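Local structure of esterase D (Lactobacillus rhamnosus, 3DKR) at residues 15-20 with 51-56; 63-68 with 144-149; 110-115 with 181-186; 202-207 with 216-221. The protein probably hydrolyses carboxylic esters, as a member of the alpha/beta-hydrolase fold with a catalytic triad. All coordinates share one frame; numbering follows the deposited sequence.

Interaction 1: 15-20 with 51-56; sequences PFEYEG and GVYVPL
Phe16 and Val54, and two residues along Tyr18 and Val52, form hydrogen-bonded pairs of an antiparallel ladder whose strand axes approach to 4.6 Å. Each pair closes with two backbone bonds, among them Tyr18 N to Val52 O at 2.8 Å and Val54 N to Phe16 O at 2.9 Å. Between them lies the non-hydrogen-bonded pair Glu17 and Tyr53, where Glu17 CA comes within 3.2 Å of Val52 O. Phe16 holds CG between its own N and carbonyl carbon (chi1 68°), and its ring lies beside Val54, pointing the same way. There Val54 CG2 sits over one face, 3.6 Å from Phe16 CZ and offset toward the rim, a CH-pi contact. The ring also touches Asn39 and Ala42 of helix 39-47. An alanine at Phe16 would probably leave Val54 CG2 without the ring and open a gap toward that helix. Tyr18 CD2 lies 4.0 Å from Val52 CB on the same face of the sheet. On the other face Glu17 and Tyr53 turn to helix 74-89; the Glu17 carboxylate forms a salt bridge to Lys91 and a hydrogen bond to His87. The chemistry of this outermost strand is thus divided: backbone bonds fix the register, the rings of Phe16 and Tyr18 pack on the valines and on helix 39-47, and the charge of Glu17 is matched by Lys91.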
loop_
_atom_site.group_PDB
_atom_site.type_symbol
_atom_site.label_atom_id
_atom_site.label_comp_id
_atom_site.label_asym_id
_atom_site.label_seq_id
_atom_site.Cartn_x
_atom_site.Cartn_y
_atom_site.Cartn_z
ATOM N N PRO A 15 -7.275 2.910 -12.584
ATOM C CA PRO A 15 -6.759 3.944 -11.685
ATOM C C PRO A 15 -7.813 5.034 -11.610
ATOM O O PRO A 15 -8.590 5.185 -12.550
ATOM C CB PRO A 15 -5.513 4.466 -12.408
ATOM C CG PRO A 15 -5.666 4.022 -13.817
ATOM C CD PRO A 15 -6.481 2.795 -13.814
ATOM N N PHE A 16 -7.862 5.785 -10.511
ATOM C CA PHE A 16 -8.842 6.870 -10.409
ATOM C C PHE A 16 -8.339 8.046 -9.598
ATOM O O PHE A 16 -7.382 7.919 -8.848
ATOM C CB PHE A 16 -10.199 6.381 -9.892
ATOM C CG PHE A 16 -10.214 5.930 -8.446
ATOM C CD1 PHE A 16 -9.889 4.617 -8.091
ATOM C CD2 PHE A 16 -10.625 6.794 -7.439
ATOM C CE1 PHE A 16 -9.926 4.202 -6.774
ATOM C CE2 PHE A 16 -10.666 6.379 -6.134
ATOM C CZ PHE A 16 -10.325 5.074 -5.800
ATOM N N GLU A 17 -8.979 9.189 -9.800
ATOM C CA GLU A 17 -8.506 10.441 -9.218
ATOM C C GLU A 17 -9.664 11.322 -8.852
ATOM O O GLU A 17 -10.591 11.506 -9.647
ATOM C CB GLU A 17 -7.591 11.201 -10.180
ATOM C CG GLU A 17 -7.029 12.491 -9.569
ATOM C CD GLU A 17 -5.853 13.101 -10.323
ATOM O OE1 GLU A 17 -5.470 12.598 -11.404
ATOM O OE2 GLU A 17 -5.300 14.102 -9.805
ATOM N N TYR A 18 -9.598 11.877 -7.648
ATOM C CA TYR A 18 -10.525 12.893 -7.205
ATOM C C TYR A 18 -9.802 14.212 -7.082
ATOM O O TYR A 18 -8.735 14.292 -6.444
ATOM C CB TYR A 18 -11.086 12.551 -5.832
ATOM C CG TYR A 18 -11.806 11.234 -5.740
ATOM C CD1 TYR A 18 -12.471 10.689 -6.835
ATOM C CD2 TYR A 18 -11.858 10.548 -4.528
ATOM C CE1 TYR A 18 -13.146 9.463 -6.726
ATOM C CE2 TYR A 18 -12.526 9.351 -4.418
ATOM C CZ TYR A 18 -13.156 8.802 -5.520
ATOM O OH TYR A 18 -13.832 7.588 -5.390
ATOM N N GLU A 19 -10.401 15.256 -7.643
ATOM C CA GLU A 19 -9.806 16.593 -7.546
ATOM C C GLU A 19 -10.012 17.167 -6.171
ATOM O O GLU A 19 -11.052 16.970 -5.555
ATOM C CB GLU A 19 -10.417 17.533 -8.578
ATOM C CG GLU A 19 -10.305 17.037 -10.000
ATOM C CD GLU A 19 -8.900 16.661 -10.404
ATOM O OE1 GLU A 19 -7.958 17.468 -10.177
ATOM O OE2 GLU A 19 -8.730 15.533 -10.942
ATOM N N GLY A 20 -9.009 17.894 -5.687
ATOM C CA GLY A 20 -9.121 18.622 -4.436
ATOM C C GLY A 20 -8.732 20.076 -4.605
ATOM O O GLY A 20 -8.855 20.642 -5.701
ATOM N N GLY A 51 -7.878 15.931 -2.302
ATOM C CA GLY A 51 -7.672 15.304 -3.610
ATOM C C GLY A 51 -7.076 13.931 -3.368
ATOM O O GLY A 51 -6.370 13.730 -2.375
ATOM N N VAL A 52 -7.334 12.979 -4.274
ATOM C CA VAL A 52 -6.895 11.607 -4.070
ATOM C C VAL A 52 -6.491 11.015 -5.418
ATOM O O VAL A 52 -7.141 11.291 -6.407
ATOM C CB VAL A 52 -7.996 10.707 -3.440
ATOM C CG1 VAL A 52 -7.403 9.347 -3.066
ATOM C CG2 VAL A 52 -8.630 11.395 -2.231
ATOM N N TYR A 53 -5.416 10.230 -5.442
ATOM C CA TYR A 53 -4.982 9.531 -6.650
ATOM C C TYR A 53 -4.600 8.114 -6.299
ATOM O O TYR A 53 -3.807 7.907 -5.398
ATOM C CB TYR A 53 -3.803 10.240 -7.286
ATOM C CG TYR A 53 -3.306 9.632 -8.578
ATOM C CD1 TYR A 53 -4.181 9.244 -9.583
ATOM C CD2 TYR A 53 -1.947 9.479 -8.805
ATOM C CE1 TYR A 53 -3.700 8.705 -10.770
ATOM C CE2 TYR A 53 -1.469 8.963 -9.989
ATOM C CZ TYR A 53 -2.346 8.580 -10.963
ATOM O OH TYR A 53 -1.838 8.086 -12.155
ATOM N N VAL A 54 -5.213 7.162 -7.006
ATOM C CA VAL A 54 -5.071 5.741 -6.737
ATOM C C VAL A 54 -4.650 5.048 -8.033
ATOM O O VAL A 54 -5.499 4.682 -8.863
ATOM C CB VAL A 54 -6.382 5.127 -6.209
ATOM C CG1 VAL A 54 -6.134 3.703 -5.738
ATOM C CG2 VAL A 54 -6.958 5.991 -5.092
ATOM N N PRO A 55 -3.335 4.912 -8.241
ATOM C CA PRO A 55 -2.863 4.237 -9.456
ATOM C C PRO A 55 -3.086 2.733 -9.421
ATOM O O PRO A 55 -3.351 2.168 -8.364
ATOM C CB PRO A 55 -1.364 4.550 -9.481
ATOM C CG PRO A 55 -0.994 4.784 -8.058
ATOM C CD PRO A 55 -2.216 5.410 -7.412
ATOM N N LEU A 56 -2.917 2.100 -10.579
ATOM C CA LEU A 56 -2.973 0.653 -10.719
ATOM C C LEU A 56 -1.565 0.120 -10.973
ATOM O O LEU A 56 -0.891 0.570 -11.899
ATOM C CB LEU A 56 -3.859 0.290 -11.906
ATOM C CG LEU A 56 -3.909 -1.172 -12.322
ATOM C CD1 LEU A 56 -4.475 -2.063 -11.239
ATOM C CD2 LEU A 56 -4.705 -1.308 -13.650
#

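Interaction 2: 63-68 with 144-149; sequences VEPLDI and YMNRLA
Pro65 and Asn146 meet tip to tip in a small, mostly van der Waals contact, at the place where the loop entering helix 66-71 passes the last turns of helix 134-149. No hydrogen bond crosses it, and only 192 Å² is buried. The closest approach, 3.3 Å, is from Pro65 CD to Asn146 OD1. The amide thus meets the proline ring through its carbonyl end, while its nitrogen, ND2, is hydrogen-bonded to Glu154, a polar hold on the other branch. Beside this pair Pro65 CG faces Met145 CB at 4.3 Å, a loose apolar touch. At the exposed margin, Val63 CG2, anti to its backbone N, reaches Ala149 CB at 3.8 Å. The loop side is braced from within: Glu64 OE2 accepts from Leu66 N at 3.0 Å through its anti lone pair, a capping bond at the entry to the helix. The same oxygen lies close to Glu154 OE2, a meeting of like charges that may raise the proton affinity of one of them. Helices 134-149 and 155-178 belong to the insertion between strands 119-122 and 187-192, consistent with the cap that many alpha/beta-hydrolases carry there. Pro65 also touches Ala142 one turn back on helix 134-149, Ile68 turns to Phe138 and Tyr141, and Leu66 packs on Gln157 and Ile158, so the start of helix 66-71 lies against both of these long helices.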
loop_
_atom_site.group_PDB
_atom_site.type_symbol
_atom_site.label_atom_id
_atom_site.label_comp_id
_atom_site.label_asym_id
_atom_site.label_seq_id
_atom_site.Cartn_x
_atom_site.Cartn_y
_atom_site.Cartn_z
ATOM N N VAL A 63 -7.866 -10.165 -15.699
ATOM C CA VAL A 63 -8.542 -11.446 -15.563
ATOM C C VAL A 63 -7.544 -12.606 -15.351
ATOM O O VAL A 63 -7.938 -13.707 -14.960
ATOM C CB VAL A 63 -9.435 -11.702 -16.814
ATOM C CG1 VAL A 63 -8.592 -12.038 -18.039
ATOM C CG2 VAL A 63 -10.449 -12.788 -16.535
ATOM N N GLU A 64 -6.257 -12.341 -15.575
ATOM C CA GLU A 64 -5.234 -13.377 -15.567
ATOM C C GLU A 64 -4.280 -13.171 -14.365
ATOM O O GLU A 64 -3.373 -12.334 -14.444
ATOM C CB GLU A 64 -4.454 -13.319 -16.885
ATOM C CG GLU A 64 -3.293 -14.286 -16.987
ATOM C CD GLU A 64 -3.694 -15.685 -16.607
ATOM O OE1 GLU A 64 -4.357 -16.354 -17.431
ATOM O OE2 GLU A 64 -3.364 -16.116 -15.485
ATOM N N PRO A 65 -4.468 -13.938 -13.272
ATOM C CA PRO A 65 -3.581 -13.783 -12.106
ATOM C C PRO A 65 -2.083 -13.901 -12.392
ATOM O O PRO A 65 -1.282 -13.285 -11.696
ATOM C CB PRO A 65 -4.034 -14.899 -11.165
ATOM C CG PRO A 65 -5.468 -15.136 -11.540
ATOM C CD PRO A 65 -5.508 -14.952 -13.018
ATOM N N LEU A 66 -1.702 -14.669 -13.410
ATOM C CA LEU A 66 -0.296 -14.776 -13.797
ATOM C C LEU A 66 0.298 -13.451 -14.259
ATOM O O LEU A 66 1.517 -13.276 -14.196
ATOM C CB LEU A 66 -0.110 -15.848 -14.876
ATOM C CG LEU A 66 -0.348 -17.262 -14.368
ATOM C CD1 LEU A 66 -0.367 -18.263 -15.529
ATOM C CD2 LEU A 66 0.693 -17.666 -13.321
ATOM N N ASP A 67 -0.543 -12.522 -14.726
ATOM C CA ASP A 67 -0.064 -11.196 -15.133
ATOM C C ASP A 67 0.664 -10.474 -14.002
ATOM O O ASP A 67 1.609 -9.708 -14.260
ATOM C CB ASP A 67 -1.208 -10.315 -15.604
ATOM C CG ASP A 67 -1.754 -10.727 -16.967
ATOM O OD1 ASP A 67 -1.116 -11.550 -17.677
ATOM O OD2 ASP A 67 -2.823 -10.193 -17.324
ATOM N N ILE A 68 0.233 -10.714 -12.771
ATOM C CA ILE A 68 0.897 -10.106 -11.597
ATOM C C ILE A 68 2.336 -10.561 -11.560
ATOM O O ILE A 68 3.265 -9.775 -11.311
ATOM C CB ILE A 68 0.196 -10.498 -10.269
ATOM C CG1 ILE A 68 -1.217 -9.897 -10.215
ATOM C CG2 ILE A 68 1.035 -10.056 -9.068
ATOM C CD1 ILE A 68 -2.139 -10.515 -9.191
ATOM N N TYR A 144 -10.190 -18.123 -6.761
ATOM C CA TYR A 144 -11.431 -17.349 -6.772
ATOM C C TYR A 144 -11.627 -16.660 -8.109
ATOM O O TYR A 144 -12.712 -16.718 -8.692
ATOM C CB TYR A 144 -11.437 -16.296 -5.660
ATOM C CG TYR A 144 -12.604 -15.330 -5.746
ATOM C CD1 TYR A 144 -13.835 -15.644 -5.182
ATOM C CD2 TYR A 144 -12.473 -14.098 -6.394
ATOM C CE1 TYR A 144 -14.910 -14.765 -5.258
ATOM C CE2 TYR A 144 -13.544 -13.213 -6.480
ATOM C CZ TYR A 144 -14.760 -13.553 -5.910
ATOM O OH TYR A 144 -15.832 -12.680 -5.983
ATOM N N MET A 145 -10.576 -16.000 -8.589
ATOM C CA MET A 145 -10.661 -15.236 -9.824
ATOM C C MET A 145 -10.896 -16.147 -11.018
ATOM O O MET A 145 -11.785 -15.880 -11.820
ATOM C CB MET A 145 -9.399 -14.394 -10.041
ATOM C CG MET A 145 -9.231 -13.276 -9.015
ATOM S SD MET A 145 -10.555 -12.058 -8.999
ATOM C CE MET A 145 -10.358 -11.357 -10.630
ATOM N N ASN A 146 -10.115 -17.217 -11.127
ATOM C CA ASN A 146 -10.233 -18.126 -12.268
ATOM C C ASN A 146 -11.555 -18.878 -12.285
ATOM O O ASN A 146 -12.140 -19.071 -13.353
ATOM C CB ASN A 146 -9.055 -19.092 -12.322
ATOM C CG ASN A 146 -7.760 -18.400 -12.708
ATOM O OD1 ASN A 146 -7.773 -17.351 -13.371
ATOM N ND2 ASN A 146 -6.639 -18.975 -12.298
ATOM N N ARG A 147 -12.045 -19.259 -11.108
ATOM C CA ARG A 147 -13.372 -19.869 -11.004
ATOM C C ARG A 147 -14.430 -18.939 -11.594
ATOM O O ARG A 147 -15.169 -19.329 -12.505
ATOM C CB ARG A 147 -13.708 -20.198 -9.550
ATOM N N LEU A 148 -14.467 -17.698 -11.106
ATOM C CA LEU A 148 -15.439 -16.698 -11.575
ATOM C C LEU A 148 -15.354 -16.444 -13.090
ATOM O O LEU A 148 -16.376 -16.178 -13.735
ATOM C CB LEU A 148 -15.268 -15.373 -10.814
ATOM N N ALA A 149 -14.148 -16.550 -13.649
ATOM C CA ALA A 149 -13.912 -16.292 -15.075
ATOM C C ALA A 149 -14.049 -17.536 -15.960
ATOM O O ALA A 149 -13.881 -17.452 -17.179
ATOM C CB ALA A 149 -12.523 -15.677 -15.267
#

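Interaction 3: 110-115 with 181-186; sequences ALETLP and NLVKQP
Leu111 and Gln185 carry the polar link between the end of helix 101-113 and the loop that leads into strand 187-192. Gln185 NE2 donates to Leu111 O at 3.3 Å, in the carbonyl plane and on a lone pair, with the acceptor close to the amide plane; a weak second bond runs from NE2 to Ile117 O. Gln185 OE1 comes equally near Leu111 O, 3.2 Å, without bonding, so the grip is modest. The side chain bends at chi2 (95°), and its CD lies 3.8 Å from Leu111 CD2. A water gives a second polar connection, bridging the two segments at 2.8 Å from Glu112 O and 2.7 Å from Leu182 O. Apolar contacts fill in beside these bonds. Val183 turns one methyl to each of two helix residues, CG2 at 3.5 Å from Glu112 CG and CG1 at 4.1 Å from Leu111 CB. Leu182 CB lies 4.2 Å from Glu112 CB at the exposed margin. A leucine in place of Gln185 would probably leave Leu111 O without its side-chain donor and break the link to Ile117. The chemistry is thus that of a helix end whose late carbonyls find partners outside the helix: an amide serves Leu111 O, a water serves Glu112 O, and aliphatic groups pack alongside.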
loop_
_atom_site.group_PDB
_atom_site.type_symbol
_atom_site.label_atom_id
_atom_site.label_comp_id
_atom_site.label_asym_id
_atom_site.label_seq_id
_atom_site.Cartn_x
_atom_site.Cartn_y
_atom_site.Cartn_z
ATOM N N ALA A 110 9.339 6.489 -0.910
ATOM C CA ALA A 110 9.015 7.857 -1.314
ATOM C C ALA A 110 9.412 8.869 -0.241
ATOM O O ALA A 110 10.085 9.865 -0.535
ATOM C CB ALA A 110 7.523 7.964 -1.638
ATOM N N LEU A 111 9.026 8.612 1.007
ATOM C CA LEU A 111 9.409 9.514 2.106
ATOM C C LEU A 111 10.941 9.628 2.211
ATOM O O LEU A 111 11.485 10.717 2.465
ATOM C CB LEU A 111 8.807 9.070 3.438
ATOM C CG LEU A 111 7.281 9.136 3.521
ATOM C CD1 LEU A 111 6.788 8.603 4.857
ATOM C CD2 LEU A 111 6.780 10.548 3.284
ATOM N N GLU A 112 11.627 8.508 2.018
ATOM C CA GLU A 112 13.091 8.467 2.112
ATOM C C GLU A 112 13.806 9.218 0.984
ATOM O O GLU A 112 14.879 9.787 1.203
ATOM C CB GLU A 112 13.574 7.018 2.063
ATOM C CG GLU A 112 13.183 6.150 3.250
ATOM C CD GLU A 112 13.417 4.636 3.029
ATOM O OE1 GLU A 112 13.745 4.212 1.895
ATOM O OE2 GLU A 112 13.289 3.887 4.036
ATOM N N THR A 113 13.280 9.139 -0.238
ATOM C CA THR A 113 14.084 9.490 -1.427
ATOM C C THR A 113 13.494 10.504 -2.414
ATOM O O THR A 113 14.224 10.984 -3.293
ATOM C CB THR A 113 14.460 8.221 -2.236
ATOM O OG1 THR A 113 13.300 7.692 -2.876
ATOM C CG2 THR A 113 15.093 7.158 -1.338
ATOM N N LEU A 114 12.189 10.782 -2.320
ATOM C CA LEU A 114 11.539 11.673 -3.289
ATOM C C LEU A 114 11.261 13.025 -2.654
ATOM O O LEU A 114 10.986 13.106 -1.448
ATOM C CB LEU A 114 10.237 11.058 -3.792
ATOM C CG LEU A 114 10.376 9.764 -4.589
ATOM C CD1 LEU A 114 9.011 9.203 -5.005
ATOM C CD2 LEU A 114 11.270 9.934 -5.816
ATOM N N PRO A 115 11.308 14.091 -3.464
ATOM C CA PRO A 115 11.095 15.425 -2.912
ATOM C C PRO A 115 9.633 15.838 -2.786
ATOM O O PRO A 115 8.763 15.278 -3.458
ATOM C CB PRO A 115 11.776 16.319 -3.946
ATOM C CG PRO A 115 11.562 15.629 -5.212
ATOM C CD PRO A 115 11.599 14.148 -4.911
ATOM N N ASN A 181 16.256 5.379 8.263
ATOM C CA ASN A 181 16.920 6.517 8.910
ATOM C C ASN A 181 16.803 7.803 8.109
ATOM O O ASN A 181 16.956 8.905 8.665
ATOM C CB ASN A 181 18.404 6.209 9.186
ATOM C CG ASN A 181 19.215 6.059 7.928
ATOM O OD1 ASN A 181 19.825 7.018 7.454
ATOM N ND2 ASN A 181 19.240 4.843 7.369
ATOM N N LEU A 182 16.566 7.683 6.805
ATOM C CA LEU A 182 16.457 8.862 5.944
ATOM C C LEU A 182 15.137 9.613 6.116
ATOM O O LEU A 182 15.024 10.776 5.688
ATOM C CB LEU A 182 16.639 8.481 4.481
ATOM C CG LEU A 182 18.000 7.923 4.067
ATOM C CD1 LEU A 182 18.002 7.629 2.582
ATOM C CD2 LEU A 182 19.130 8.912 4.441
ATOM N N VAL A 183 14.136 8.982 6.727
ATOM C CA VAL A 183 12.815 9.605 6.810
ATOM C C VAL A 183 12.789 10.711 7.860
ATOM O O VAL A 183 13.013 10.459 9.038
ATOM C CB VAL A 183 11.710 8.603 7.164
ATOM C CG1 VAL A 183 10.347 9.310 7.237
ATOM C CG2 VAL A 183 11.665 7.483 6.126
ATOM N N LYS A 184 12.513 11.936 7.416
ATOM C CA LYS A 184 12.365 13.068 8.329
ATOM C C LYS A 184 10.902 13.458 8.578
ATOM O O LYS A 184 10.583 14.121 9.578
ATOM C CB LYS A 184 13.107 14.279 7.773
ATOM C CG LYS A 184 14.605 14.099 7.552
ATOM C CD LYS A 184 15.348 13.474 8.716
ATOM C CE LYS A 184 16.822 13.218 8.364
ATOM N NZ LYS A 184 17.236 11.792 8.639
ATOM N N GLN A 185 10.011 13.058 7.671
ATOM C CA GLN A 185 8.620 13.469 7.724
ATOM C C GLN A 185 7.858 12.759 8.828
ATOM O O GLN A 185 8.212 11.626 9.200
ATOM C CB GLN A 185 7.894 13.146 6.412
ATOM C CG GLN A 185 8.439 13.833 5.177
ATOM C CD GLN A 185 9.436 12.994 4.413
ATOM O OE1 GLN A 185 10.109 12.136 4.985
ATOM N NE2 GLN A 185 9.535 13.239 3.104
ATOM N N PRO A 186 6.771 13.383 9.306
ATOM C CA PRO A 186 5.807 12.652 10.103
ATOM C C PRO A 186 5.380 11.370 9.374
ATOM O O PRO A 186 5.127 11.408 8.162
ATOM C CB PRO A 186 4.629 13.630 10.212
ATOM C CG PRO A 186 5.249 14.969 10.035
ATOM C CD PRO A 186 6.374 14.792 9.110
HETATM O O HOH W 1 15.048 11.754 3.152
#

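Interaction 4: 202-207 with 216-221; sequences LAYQLR and VDFHWY
Tyr204, Phe218 and Trp220 form an aromatic cluster where helix 202-209 lies on strand 216-221, the last two elements of a beta-alpha-beta unit begun by strand 187-192. Helix and strand axes run nearly antiparallel (172°), 10.2 Å apart. The tight part is built of rings. Phe218 CZ sits over one face of the Tyr204 ring, 3.5 Å from Tyr204 CE1, yet the two near-parallel rings (27° between planes) are slid so far that they barely overlap. Trp220 meets Tyr204 in a similarly displaced way, with its CZ3 3.6 Å from Tyr204 CE2. Ala203, the buried member, packs beside them: its CB approaches Phe218 CE1 at 3.8 Å, while its carbonyl oxygen comes to that ring's edge. Both strand aromatics have CG anti to the backbone N (chi1 -173° for Phe218), which sets it beside the carbonyl carbon. At Arg207 the fit to the strand slackens. Its CG lies 4.0 Å from Val216 CG1, and the guanidinium stands above the Phe218 ring at a range allowing at most a weak cation-pi attraction. Within the helix the same group is closely met, Tyr204 CD1 lying over one of its faces. At the other end of the cluster the Trp220 side chain is about 7 Å from that of Asp195, a predicted charge-relay residue. There the Tyr204 hydroxyl lies over the indole, OH 3.6 Å from Trp220 CE3 and offset toward the rim.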
loop_
_atom_site.group_PDB
_atom_site.type_symbol
_atom_site.label_atom_id
_atom_site.label_comp_id
_atom_site.label_asym_id
_atom_site.label_seq_id
_atom_site.Cartn_x
_atom_site.Cartn_y
_atom_site.Cartn_z
ATOM N N LEU A 202 5.971 -6.551 12.815
ATOM C CA LEU A 202 6.819 -5.696 11.974
ATOM C C LEU A 202 6.491 -4.210 12.120
ATOM O O LEU A 202 7.353 -3.355 11.903
ATOM C CB LEU A 202 6.709 -6.093 10.498
ATOM C CG LEU A 202 7.603 -7.222 10.023
ATOM C CD1 LEU A 202 7.594 -8.391 10.988
ATOM C CD2 LEU A 202 7.139 -7.647 8.605
ATOM N N ALA A 203 5.249 -3.900 12.473
ATOM C CA ALA A 203 4.846 -2.507 12.619
ATOM C C ALA A 203 5.676 -1.820 13.711
ATOM O O ALA A 203 6.047 -0.655 13.579
ATOM C CB ALA A 203 3.357 -2.425 12.935
ATOM N N TYR A 204 5.940 -2.544 14.797
ATOM C CA TYR A 204 6.760 -2.018 15.884
ATOM C C TYR A 204 8.205 -1.829 15.461
ATOM O O TYR A 204 8.856 -0.849 15.837
ATOM C CB TYR A 204 6.700 -2.947 17.089
ATOM C CG TYR A 204 5.310 -3.142 17.638
ATOM C CD1 TYR A 204 4.688 -2.132 18.354
ATOM C CD2 TYR A 204 4.616 -4.317 17.434
ATOM C CE1 TYR A 204 3.406 -2.297 18.876
ATOM C CE2 TYR A 204 3.342 -4.496 17.933
ATOM C CZ TYR A 204 2.737 -3.485 18.666
ATOM O OH TYR A 204 1.475 -3.633 19.187
ATOM N N GLN A 205 8.717 -2.749 14.645
ATOM C CA GLN A 205 10.072 -2.581 14.123
ATOM C C GLN A 205 10.177 -1.359 13.197
ATOM O O GLN A 205 11.180 -0.631 13.209
ATOM C CB GLN A 205 10.537 -3.844 13.388
ATOM C CG GLN A 205 10.858 -5.036 14.281
ATOM C CD GLN A 205 11.882 -5.984 13.631
ATOM O OE1 GLN A 205 11.967 -6.087 12.400
ATOM N NE2 GLN A 205 12.690 -6.644 14.457
ATOM N N LEU A 206 9.141 -1.137 12.393
ATOM C CA LEU A 206 9.105 0.022 11.516
ATOM C C LEU A 206 9.118 1.289 12.376
ATOM O O LEU A 206 9.956 2.161 12.181
ATOM C CB LEU A 206 7.872 -0.036 10.606
ATOM C CG LEU A 206 7.567 1.182 9.742
ATOM C CD1 LEU A 206 8.751 1.523 8.843
ATOM C CD2 LEU A 206 6.264 0.931 8.943
ATOM N N ARG A 207 8.211 1.356 13.345
ATOM C CA ARG A 207 8.172 2.474 14.295
ATOM C C ARG A 207 9.537 2.748 14.898
ATOM O O ARG A 207 10.005 3.890 14.905
ATOM C CB ARG A 207 7.180 2.175 15.407
ATOM C CG ARG A 207 7.119 3.248 16.508
ATOM C CD ARG A 207 6.412 2.710 17.747
ATOM N NE ARG A 207 7.190 1.641 18.371
ATOM C CZ ARG A 207 6.752 0.867 19.357
ATOM N NH1 ARG A 207 5.528 1.022 19.846
ATOM N NH2 ARG A 207 7.553 -0.078 19.847
ATOM N N VAL A 216 5.981 9.796 14.840
ATOM C CA VAL A 216 5.407 8.543 14.364
ATOM C C VAL A 216 4.038 8.325 15.004
ATOM O O VAL A 216 3.925 8.144 16.221
ATOM C CB VAL A 216 6.329 7.341 14.650
ATOM C CG1 VAL A 216 5.700 6.067 14.115
ATOM C CG2 VAL A 216 7.693 7.578 14.019
ATOM N N ASP A 217 2.993 8.341 14.183
ATOM C CA ASP A 217 1.622 8.205 14.665
ATOM C C ASP A 217 1.175 6.758 14.473
ATOM O O ASP A 217 0.878 6.340 13.354
ATOM C CB ASP A 217 0.716 9.164 13.886
ATOM C CG ASP A 217 -0.710 9.197 14.410
ATOM O OD1 ASP A 217 -0.980 8.773 15.555
ATOM O OD2 ASP A 217 -1.580 9.691 13.658
ATOM N N PHE A 218 1.131 6.001 15.570
ATOM C CA PHE A 218 0.989 4.541 15.525
ATOM C C PHE A 218 -0.399 4.076 15.964
ATOM O O PHE A 218 -0.875 4.439 17.053
ATOM C CB PHE A 218 2.060 3.909 16.422
ATOM C CG PHE A 218 2.137 2.390 16.342
ATOM C CD1 PHE A 218 3.094 1.786 15.539
ATOM C CD2 PHE A 218 1.299 1.578 17.089
ATOM C CE1 PHE A 218 3.191 0.414 15.469
ATOM C CE2 PHE A 218 1.382 0.187 17.014
ATOM C CZ PHE A 218 2.337 -0.394 16.199
ATOM N N HIS A 219 -1.026 3.238 15.144
ATOM C CA HIS A 219 -2.378 2.748 15.409
ATOM C C HIS A 219 -2.509 1.257 15.172
ATOM O O HIS A 219 -2.100 0.759 14.124
ATOM C CB HIS A 219 -3.376 3.492 14.541
ATOM C CG HIS A 219 -3.435 4.944 14.854
ATOM N ND1 HIS A 219 -4.255 5.448 15.841
ATOM C CD2 HIS A 219 -2.748 5.996 14.353
ATOM C CE1 HIS A 219 -4.078 6.755 15.921
ATOM N NE2 HIS A 219 -3.173 7.113 15.028
ATOM N N TRP A 220 -3.057 0.565 16.176
ATOM C CA TRP A 220 -3.310 -0.878 16.142
ATOM C C TRP A 220 -4.812 -1.092 16.030
ATOM O O TRP A 220 -5.568 -0.487 16.804
ATOM C CB TRP A 220 -2.787 -1.526 17.432
ATOM C CG TRP A 220 -2.626 -3.013 17.340
ATOM C CD1 TRP A 220 -3.479 -3.971 17.802
ATOM C CD2 TRP A 220 -1.524 -3.703 16.753
ATOM N NE1 TRP A 220 -2.981 -5.231 17.512
ATOM C CE2 TRP A 220 -1.782 -5.089 16.863
ATOM C CE3 TRP A 220 -0.364 -3.285 16.112
ATOM C CZ2 TRP A 220 -0.887 -6.054 16.383
ATOM C CZ3 TRP A 220 0.517 -4.233 15.645
ATOM C CH2 TRP A 220 0.257 -5.596 15.778
ATOM N N TYR A 221 -5.246 -1.932 15.083
ATOM C CA TYR A 221 -6.673 -2.165 14.810
ATOM C C TYR A 221 -6.995 -3.558 15.329
ATOM O O TYR A 221 -6.905 -4.552 14.619
ATOM C CB TYR A 221 -6.985 -1.923 13.315
ATOM C CG TYR A 221 -6.712 -0.470 12.998
ATOM C CD1 TYR A 221 -7.642 0.520 13.302
ATOM C CD2 TYR A 221 -5.483 -0.082 12.475
ATOM C CE1 TYR A 221 -7.356 1.873 13.072
ATOM C CE2 TYR A 221 -5.185 1.254 12.236
ATOM C CZ TYR A 221 -6.114 2.227 12.557
ATOM O OH TYR A 221 -5.796 3.541 12.310
#

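Interactions 1 and 4 mark the two ends of one mixed sheet: strand 16-18 is outermost on one side and strand 216-221 on the other, with centres about 26 Å apart across the middle of the chain. Interaction 2 follows interaction 1 along the chain, strand 51-54 leading on toward helix 66-71, and lies about 25 Å from it between centres. Its segments alternate with those of interaction 3, whose centre is about 36 Å away on the far side of the chain's centre. Interaction 4 comes last; it and interaction 3 are nearer neighbours, about 17 Å between centres, and strand 187-192 connects their regions. None touch; the four join separate parts of the alpha/beta-hydrolase fold.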